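Local coordinates for uncharacterized protein (Bacillus thuringiensis serovar kurstaki, PDB 4XE7) that is a ParM-type bacterial actin-like protein, captured without nucleotide, that probably polymerises into cytoskeletal filaments, as its plasmid-segregating relatives do, at residues A[233-246]-A[351-364]. Residues are numbered along the deposited sequence; the frame is centred on the assembly and turned at random.
Sequences AINDLGAGTSDNAF and QKASLMKFWFKTNA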
# COMPACT_ATOMS: atom_id res chain seq x y z
N ALA A 233 -3.24 12.70 -15.75
CA ALA A 233 -3.41 11.28 -15.99
C ALA A 233 -2.58 10.56 -14.93
O ALA A 233 -1.40 10.86 -14.73
CB ALA A 233 -2.97 10.89 -17.41
N ILE A 234 -3.21 9.64 -14.21
CA ILE A 234 -2.46 8.80 -13.29
C ILE A 234 -2.52 7.36 -13.76
O ILE A 234 -3.58 6.72 -13.77
CB ILE A 234 -2.98 8.91 -11.84
CG1 ILE A 234 -2.97 10.38 -11.40
CG2 ILE A 234 -2.07 8.09 -10.92
CD1 ILE A 234 -3.52 10.62 -10.00
N ASN A 235 -1.36 6.85 -14.15
CA ASN A 235 -1.27 5.50 -14.65
C ASN A 235 -0.65 4.60 -13.59
O ASN A 235 0.52 4.74 -13.24
CB ASN A 235 -0.48 5.48 -15.95
CG ASN A 235 -1.05 6.43 -16.98
OD1 ASN A 235 -1.93 6.06 -17.76
ND2 ASN A 235 -0.56 7.68 -16.99
N ASP A 236 -1.46 3.69 -13.06
CA ASP A 236 -1.04 2.76 -12.02
C ASP A 236 -0.55 1.46 -12.66
O ASP A 236 -1.37 0.66 -13.14
CB ASP A 236 -2.20 2.50 -11.05
CG ASP A 236 -1.77 1.79 -9.76
OD1 ASP A 236 -2.61 1.69 -8.84
OD2 ASP A 236 -0.61 1.34 -9.66
N LEU A 237 0.77 1.24 -12.66
CA LEU A 237 1.37 0.08 -13.33
C LEU A 237 1.55 -1.09 -12.35
O LEU A 237 2.42 -1.04 -11.47
CB LEU A 237 2.72 0.46 -13.95
CG LEU A 237 2.69 1.79 -14.68
CD1 LEU A 237 4.03 2.10 -15.35
CD2 LEU A 237 1.56 1.77 -15.71
N GLY A 238 0.74 -2.13 -12.50
CA GLY A 238 0.74 -3.24 -11.56
C GLY A 238 1.31 -4.54 -12.11
O GLY A 238 1.85 -4.58 -13.21
N ALA A 239 1.14 -5.63 -11.35
CA ALA A 239 1.74 -6.91 -11.72
C ALA A 239 0.98 -7.57 -12.88
O ALA A 239 1.60 -8.15 -13.78
CB ALA A 239 1.77 -7.85 -10.50
N GLY A 240 -0.34 -7.48 -12.85
CA GLY A 240 -1.17 -8.14 -13.85
C GLY A 240 -1.96 -7.17 -14.72
O GLY A 240 -2.49 -7.54 -15.75
N THR A 241 -2.04 -5.92 -14.29
CA THR A 241 -2.84 -4.93 -15.00
C THR A 241 -2.20 -3.56 -14.92
O THR A 241 -1.38 -3.29 -14.03
CB THR A 241 -4.28 -4.78 -14.41
OG1 THR A 241 -4.18 -4.39 -13.03
CG2 THR A 241 -5.08 -6.07 -14.51
N SER A 242 -2.62 -2.68 -15.82
CA SER A 242 -2.31 -1.27 -15.73
C SER A 242 -3.61 -0.48 -15.70
O SER A 242 -4.53 -0.76 -16.48
CB SER A 242 -1.43 -0.82 -16.91
OG SER A 242 -0.15 -1.42 -16.85
N ASP A 243 -3.70 0.49 -14.80
CA ASP A 243 -4.90 1.33 -14.69
C ASP A 243 -4.63 2.77 -15.20
O ASP A 243 -3.82 3.50 -14.62
CB ASP A 243 -5.38 1.34 -13.24
CG ASP A 243 -6.69 2.07 -13.05
OD1 ASP A 243 -7.75 1.49 -13.37
OD2 ASP A 243 -6.66 3.23 -12.57
N ASN A 244 -5.26 3.15 -16.31
CA ASN A 244 -5.03 4.49 -16.85
C ASN A 244 -6.18 5.41 -16.46
O ASN A 244 -7.22 5.39 -17.09
CB ASN A 244 -4.86 4.44 -18.36
CG ASN A 244 -3.86 3.39 -18.80
OD1 ASN A 244 -4.24 2.30 -19.25
ND2 ASN A 244 -2.58 3.69 -18.64
N ALA A 245 -5.97 6.19 -15.40
CA ALA A 245 -7.01 7.08 -14.88
C ALA A 245 -6.79 8.51 -15.35
O ALA A 245 -5.65 8.99 -15.37
CB ALA A 245 -7.04 7.03 -13.34
N PHE A 246 -7.86 9.19 -15.74
CA PHE A 246 -7.76 10.59 -16.13
C PHE A 246 -8.66 11.45 -15.27
O PHE A 246 -9.87 11.21 -15.16
CB PHE A 246 -8.08 10.76 -17.60
CG PHE A 246 -8.03 12.18 -18.08
CD1 PHE A 246 -6.93 12.98 -17.81
CD2 PHE A 246 -9.06 12.71 -18.84
CE1 PHE A 246 -6.87 14.28 -18.28
CE2 PHE A 246 -9.02 14.01 -19.30
CZ PHE A 246 -7.91 14.79 -19.02
N GLN A 351 5.10 -0.25 -22.23
CA GLN A 351 4.43 0.78 -21.45
C GLN A 351 4.52 2.15 -22.13
O GLN A 351 3.57 2.93 -22.08
CB GLN A 351 5.01 0.85 -20.04
CG GLN A 351 4.45 -0.27 -19.11
CD GLN A 351 2.96 -0.04 -18.74
OE1 GLN A 351 2.35 0.94 -19.15
NE2 GLN A 351 2.40 -0.95 -17.96
N LYS A 352 5.66 2.44 -22.75
CA LYS A 352 5.82 3.73 -23.43
C LYS A 352 4.73 3.94 -24.47
O LYS A 352 4.07 4.98 -24.49
CB LYS A 352 7.19 3.82 -24.11
CG LYS A 352 7.41 5.19 -24.78
CD LYS A 352 8.26 5.10 -26.03
CE LYS A 352 8.57 6.49 -26.60
NZ LYS A 352 9.91 7.01 -26.23
N ALA A 353 4.54 2.95 -25.33
CA ALA A 353 3.52 3.02 -26.36
C ALA A 353 2.12 3.24 -25.75
O ALA A 353 1.33 4.02 -26.25
CB ALA A 353 3.53 1.75 -27.21
N SER A 354 1.85 2.55 -24.64
CA SER A 354 0.56 2.68 -23.96
C SER A 354 0.35 4.08 -23.33
O SER A 354 -0.71 4.71 -23.48
CB SER A 354 0.46 1.60 -22.87
OG SER A 354 -0.61 1.87 -21.98
N LEU A 355 1.38 4.53 -22.62
CA LEU A 355 1.35 5.81 -21.91
C LEU A 355 1.30 7.00 -22.85
O LEU A 355 0.65 8.02 -22.56
CB LEU A 355 2.57 5.94 -20.99
CG LEU A 355 2.64 4.89 -19.88
CD1 LEU A 355 4.00 4.91 -19.23
CD2 LEU A 355 1.57 5.18 -18.86
N MET A 356 2.02 6.91 -23.96
CA MET A 356 2.01 8.01 -24.93
C MET A 356 0.64 8.09 -25.60
O MET A 356 0.07 9.17 -25.73
CB MET A 356 3.13 7.85 -25.97
CG MET A 356 4.54 8.06 -25.38
SD MET A 356 4.92 9.77 -24.80
CE MET A 356 5.36 10.56 -26.35
N LYS A 357 0.08 6.94 -25.96
CA LYS A 357 -1.26 6.93 -26.53
C LYS A 357 -2.32 7.52 -25.56
O LYS A 357 -3.20 8.28 -25.97
CB LYS A 357 -1.61 5.50 -26.95
CG LYS A 357 -3.03 5.28 -27.40
CD LYS A 357 -3.23 3.85 -27.91
CE LYS A 357 -2.30 3.54 -29.07
NZ LYS A 357 -2.88 3.99 -30.37
N PHE A 358 -2.23 7.18 -24.28
CA PHE A 358 -3.18 7.68 -23.31
C PHE A 358 -3.01 9.18 -23.14
O PHE A 358 -3.98 9.88 -22.89
CB PHE A 358 -3.03 6.99 -21.95
CG PHE A 358 -4.18 7.25 -21.01
CD1 PHE A 358 -5.46 6.84 -21.36
CD2 PHE A 358 -3.99 7.88 -19.78
CE1 PHE A 358 -6.53 7.05 -20.49
CE2 PHE A 358 -5.06 8.08 -18.91
CZ PHE A 358 -6.34 7.68 -19.27
N TRP A 359 -1.77 9.64 -23.22
CA TRP A 359 -1.49 11.06 -23.11
C TRP A 359 -2.20 11.83 -24.23
O TRP A 359 -2.80 12.86 -23.98
CB TRP A 359 0.01 11.30 -23.14
CG TRP A 359 0.49 12.56 -22.50
CD1 TRP A 359 -0.25 13.62 -22.08
CD2 TRP A 359 1.85 12.86 -22.18
NE1 TRP A 359 0.57 14.59 -21.54
CE2 TRP A 359 1.87 14.14 -21.59
CE3 TRP A 359 3.06 12.18 -22.35
CZ2 TRP A 359 3.05 14.75 -21.15
CZ3 TRP A 359 4.24 12.79 -21.93
CH2 TRP A 359 4.22 14.06 -21.33
N PHE A 360 -2.14 11.31 -25.46
CA PHE A 360 -2.77 12.00 -26.58
C PHE A 360 -4.29 11.85 -26.52
O PHE A 360 -5.01 12.77 -26.88
CB PHE A 360 -2.26 11.48 -27.92
CG PHE A 360 -0.84 11.84 -28.20
CD1 PHE A 360 -0.48 13.16 -28.38
CD2 PHE A 360 0.14 10.85 -28.25
CE1 PHE A 360 0.83 13.50 -28.62
CE2 PHE A 360 1.44 11.17 -28.48
CZ PHE A 360 1.80 12.50 -28.68
N LYS A 361 -4.78 10.71 -26.06
CA LYS A 361 -6.24 10.54 -25.98
C LYS A 361 -6.88 11.49 -24.96
O LYS A 361 -7.97 12.00 -25.18
CB LYS A 361 -6.58 9.09 -25.65
CG LYS A 361 -6.44 8.19 -26.88
CD LYS A 361 -7.03 6.81 -26.63
CE LYS A 361 -7.03 5.98 -27.91
NZ LYS A 361 -7.65 4.65 -27.66
N THR A 362 -6.17 11.75 -23.87
CA THR A 362 -6.69 12.63 -22.82
C THR A 362 -6.24 14.09 -22.97
O THR A 362 -6.90 15.00 -22.47
CB THR A 362 -6.23 12.15 -21.43
OG1 THR A 362 -4.80 12.22 -21.36
CG2 THR A 362 -6.71 10.71 -21.16
N ASN A 363 -5.12 14.30 -23.65
CA ASN A 363 -4.39 15.57 -23.59
C ASN A 363 -4.20 16.09 -22.15
O ASN A 363 -4.37 17.28 -21.88
CB ASN A 363 -5.07 16.64 -24.44
CG ASN A 363 -4.11 17.76 -24.80
OD1 ASN A 363 -2.91 17.53 -24.95
ND2 ASN A 363 -4.64 18.97 -24.94
N ALA A 364 -3.87 15.18 -21.24
CA ALA A 364 -3.62 15.52 -19.84
C ALA A 364 -2.46 16.52 -19.73
O ALA A 364 -1.53 16.49 -20.53
CB ALA A 364 -3.33 14.26 -19.02
O HOH W 1 -0.43 1.51 -19.46
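Helix 351-362 packs on one face of the beta hairpin formed by strands 233-237 and 242-246, in a mixed sheet of this actin-like protein, and runs along it, nearly parallel to strand 242-246 (20° between axes, 10.2 Å apart). Phe358 is central: its CG, anti to the backbone N (chi1 -167°), carries the ring to the hairpin face, where it touches Ala233, Asn235, Asn244 and Phe246. CB of Asn244 lies over one ring face in a CH-pi contact, 3.5 Å from the centroid, while CG2 of Thr362 lies over the opposite face, toward the rim. Thr362 serves a second ring too, its CB sitting 3.6 Å from the centroid of Phe246, and CB of Ala364 packs on Phe246 CE1 and Ala233 CB.

Toward the hairpin turn the interface becomes more polar. Across the two strands, Asn244 ND2 gives Asn235 OD1 a short, almost straight bond (2.6 Å), and Leu355 CD2 rests 3.5 Å from Asn235 CG. A water joins Asn244 ND2, Ser354 OG and Gln351 OE1. The bent chain of Gln351 (chi2 -71°) brings NE2 to Ser242 OG at 2.8 Å, with that oxygen in the amide plane; Leu237 CD2 touches the same amide. Ser242 OG also bonds Leu262 O, and Asn235 ND2 bonds Ile368 O. In the sheet, strand 251-260 lies beside 242-248, and 366-370, which follows the helix after a short loop, beside 232-237.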